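ATP:cob(I)alamin adenosyltransferase, putative (Burkholderia thailandensis, PDB 2ZHY) transfers the adenosyl group of ATP to the cobalt of cobalamin, yielding adenosylcobalamin, as a PduO-type enzyme that works as a homotrimer. Local coordinates at the interface of chains A and B. Coordinates in Å, arbitrary orientation; residue numbers count along the deposited sequence, not the author numbering. Chains: chain A/B, ATP:cob(I)alamin adenosyltransferase, putative.

The interface of chains A and B. Residues chain A 93, 96, 150, 153-154; chain B 8-11, 14.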
ATOM      1  N   ASP A  93     -12.193   6.422  21.409  1.00 20.45           N
ATOM      2  CA  ASP A  93     -11.550   6.354  22.723  1.00 21.82           C
ATOM      3  C   ASP A  93     -12.161   5.194  23.506  1.00 22.28           C
ATOM      4  O   ASP A  93     -11.458   4.459  24.195  1.00 22.38           O
ATOM      5  CB  ASP A  93     -11.748   7.654  23.513  1.00 23.26           C
ATOM      6  CG  ASP A  93     -10.949   8.815  22.949  1.00 26.37           C
ATOM      7  OD1 ASP A  93     -10.000   8.574  22.172  1.00 26.20           O
ATOM      8  OD2 ASP A  93     -11.267   9.971  23.298  1.00 26.80           O
ATOM      9  N   LEU A  96     -10.861   1.915  22.167  1.00 20.47           N
ATOM     10  CA  LEU A  96      -9.464   1.781  22.563  1.00 23.95           C
ATOM     11  C   LEU A  96      -9.413   1.292  24.010  1.00 23.91           C
ATOM     12  O   LEU A  96      -8.760   0.296  24.323  1.00 23.94           O
ATOM     13  CB  LEU A  96      -8.745   3.124  22.440  1.00 21.74           C
ATOM     14  CG  LEU A  96      -8.280   3.513  21.037  1.00 22.99           C
ATOM     15  CD1 LEU A  96      -7.858   4.974  21.020  1.00 22.06           C
ATOM     16  CD2 LEU A  96      -7.126   2.612  20.619  1.00 23.34           C
ATOM     17  N   ARG A 150      -7.555  14.063  14.280  1.00 20.30           N
ATOM     18  CA  ARG A 150      -7.682  13.428  15.590  1.00 21.04           C
ATOM     19  C   ARG A 150      -8.373  12.077  15.435  1.00 20.14           C
ATOM     20  O   ARG A 150      -8.079  11.127  16.163  1.00 20.98           O
ATOM     21  CB  ARG A 150      -8.485  14.309  16.560  1.00 20.93           C
ATOM     22  CG  ARG A 150      -7.826  15.646  16.895  1.00 22.26           C
ATOM     23  CD  ARG A 150      -8.655  16.437  17.904  1.00 26.40           C
ATOM     24  NE  ARG A 150      -8.542  15.900  19.260  1.00 25.57           N
ATOM     25  CZ  ARG A 150      -9.354  16.220  20.265  1.00 28.51           C
ATOM     26  NH1 ARG A 150     -10.353  17.078  20.074  1.00 26.05           N
ATOM     27  NH2 ARG A 150      -9.169  15.683  21.466  1.00 25.18           N
ATOM     28  N   ASN A 153      -5.836   9.622  14.009  1.00 18.23           N
ATOM     29  CA  ASN A 153      -4.737   9.448  14.958  1.00 16.74           C
ATOM     30  C   ASN A 153      -5.184   8.326  15.884  1.00 17.36           C
ATOM     31  O   ASN A 153      -4.422   7.407  16.184  1.00 16.75           O
ATOM     32  CB  ASN A 153      -4.526  10.727  15.767  1.00 18.35           C
ATOM     33  CG  ASN A 153      -3.336  10.640  16.706  1.00 19.81           C
ATOM     34  OD1 ASN A 153      -3.290  11.334  17.730  1.00 25.03           O
ATOM     35  ND2 ASN A 153      -2.363   9.810  16.359  1.00 15.53           N
ATOM     36  N   ARG A 154      -6.440   8.397  16.319  1.00 17.99           N
ATOM     37  CA  ARG A 154      -7.004   7.380  17.203  1.00 17.52           C
ATOM     38  C   ARG A 154      -7.232   6.061  16.479  1.00 18.21           C
ATOM     39  O   ARG A 154      -6.989   4.990  17.040  1.00 17.39           O
ATOM     40  CB  ARG A 154      -8.327   7.876  17.806  1.00 17.89           C
ATOM     41  CG  ARG A 154      -8.125   8.891  18.917  1.00 18.80           C
ATOM     42  CD  ARG A 154      -9.405   9.601  19.341  1.00 22.12           C
ATOM     43  NE  ARG A 154      -9.118  10.563  20.405  1.00 22.45           N
ATOM     44  CZ  ARG A 154      -8.369  11.652  20.246  1.00 23.61           C
ATOM     45  NH1 ARG A 154      -7.838  11.933  19.058  1.00 18.69           N
ATOM     46  NH2 ARG A 154      -8.114  12.439  21.284  1.00 23.04           N
TER
ATOM     47  N   ILE B   8     -13.148  16.672  24.099  1.00 36.60           N
ATOM     48  CA  ILE B   8     -12.375  15.432  24.107  1.00 33.13           C
ATOM     49  C   ILE B   8     -10.923  15.651  24.523  1.00 32.31           C
ATOM     50  O   ILE B   8     -10.251  16.553  24.021  1.00 31.74           O
ATOM     51  CB  ILE B   8     -12.401  14.760  22.720  1.00 32.81           C
ATOM     52  CG1 ILE B   8     -13.852  14.555  22.266  1.00 29.36           C
ATOM     53  CG2 ILE B   8     -11.666  13.421  22.777  1.00 31.70           C
ATOM     54  CD1 ILE B   8     -14.641  13.591  23.128  1.00 29.92           C
ATOM     55  N   ALA B   9     -10.450  14.813  25.441  1.00 30.03           N
ATOM     56  CA  ALA B   9      -9.084  14.898  25.944  1.00 30.29           C
ATOM     57  C   ALA B   9      -8.061  14.757  24.824  1.00 30.77           C
ATOM     58  O   ALA B   9      -8.293  14.062  23.835  1.00 30.70           O
ATOM     59  CB  ALA B   9      -8.847  13.823  26.989  1.00 28.95           C
ATOM     60  N   THR B  10      -6.923  15.415  24.999  1.00 30.41           N
ATOM     61  CA  THR B  10      -5.850  15.374  24.022  1.00 29.57           C
ATOM     62  C   THR B  10      -5.055  14.079  24.104  1.00 28.56           C
ATOM     63  O   THR B  10      -4.724  13.604  25.188  1.00 28.60           O
ATOM     64  CB  THR B  10      -4.868  16.546  24.227  1.00 30.64           C
ATOM     65  OG1 THR B  10      -5.524  17.777  23.908  1.00 33.87           O
ATOM     66  CG2 THR B  10      -3.638  16.388  23.334  1.00 29.90           C
ATOM     67  N   ARG B  11      -4.766  13.508  22.942  1.00 27.11           N
ATOM     68  CA  ARG B  11      -3.968  12.297  22.856  1.00 25.51           C
ATOM     69  C   ARG B  11      -2.692  12.670  22.122  1.00 25.06           C
ATOM     70  O   ARG B  11      -2.684  13.575  21.284  1.00 24.10           O
ATOM     71  CB  ARG B  11      -4.696  11.202  22.078  1.00 26.84           C
ATOM     72  CG  ARG B  11      -5.739  10.436  22.877  1.00 29.97           C
ATOM     73  CD  ARG B  11      -6.423   9.406  21.986  1.00 32.14           C
ATOM     74  NE  ARG B  11      -5.474   8.436  21.443  1.00 32.71           N
ATOM     75  CZ  ARG B  11      -5.074   7.342  22.086  1.00 35.49           C
ATOM     76  NH1 ARG B  11      -5.551   7.076  23.296  1.00 34.49           N
ATOM     77  NH2 ARG B  11      -4.199   6.517  21.524  1.00 33.50           N
ATOM     78  N   ASP B  14      -2.329  14.322  18.468  1.00 23.01           N
ATOM     79  CA  ASP B  14      -3.526  15.031  18.050  1.00 22.08           C
ATOM     80  C   ASP B  14      -3.228  16.360  17.363  1.00 23.63           C
ATOM     81  O   ASP B  14      -4.053  16.862  16.591  1.00 23.82           O
ATOM     82  CB  ASP B  14      -4.448  15.265  19.247  1.00 21.87           C
ATOM     83  CG  ASP B  14      -5.390  14.103  19.491  1.00 23.94           C
ATOM     84  OD1 ASP B  14      -5.320  13.105  18.737  1.00 23.56           O
ATOM     85  OD2 ASP B  14      -6.206  14.190  20.435  1.00 23.53           O
TER
HETATM   86  O   HOH W   1      -9.236  11.306  23.682  1.00 22.01           O
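A:Arg154 grips the carboxylate of B:Asp14 end-on, guanidinium and carboxylate lying 25° apart and nearly coplanar. A:Arg154 NH2 gives a hydrogen bond to the syn lone pair of B:Asp14 OD2 (2.7 Å). The second, from A:Arg154 NH1 to B:Asp14 OD1 at 2.8 Å, is less straight and tilted from the guanidinium plane. A:Arg150 reaches the same carboxylate differently: bent at chi3 (75°), it brings NE above the carboxylate plane to B:Asp14 OD2 at 3.1 Å, the two flat groups steeply inclined. The backbone N of B:Arg11 also bonds to OD2 from off the plane, so this oxygen accepts from two arginines of chain A and from its own loop, and salt bridge and loop shape are tied together.

On chain A, A:Asp93 OD1 accepts from A:Arg154 NE at 2.8 Å, and the carbonyl O of A:Arg150 takes NH1. Together these fix the rotation of the guanidinium, whose positive charge is probably shared between the carboxylates of A:Asp93 and B:Asp14. A:Arg150 NH2 bonds to the carbonyl O of B:Ile8 (2.9 Å), approaching above the carbonyl plane. Water 1 joins A:Asp93 OD2, A:Arg154 NH2 and the carbonyl O of B:Ala9.

The aliphatic part of B:Arg11 packs over one face of the A:Arg154 guanidinium, with CD 3.4 Å from CZ and offset toward the rim. A bend at chi3 (60°) turns the tip of B:Arg11 toward A:Leu96, whose CD1 sits over the centre of its guanidinium, 3.8 Å from CZ. B:Arg11 is an ATP-binding residue, and A:Asn153 beside B:Asp14 is a magnesium-binding one; the contact therefore adjoins the nucleotide site between subunits of the homotrimer.

Chain A contributes helices 86-101 and 147-169 of its helical bundle; chain B contributes the N-terminal loop carrying residues 8 to 14, which lies against them.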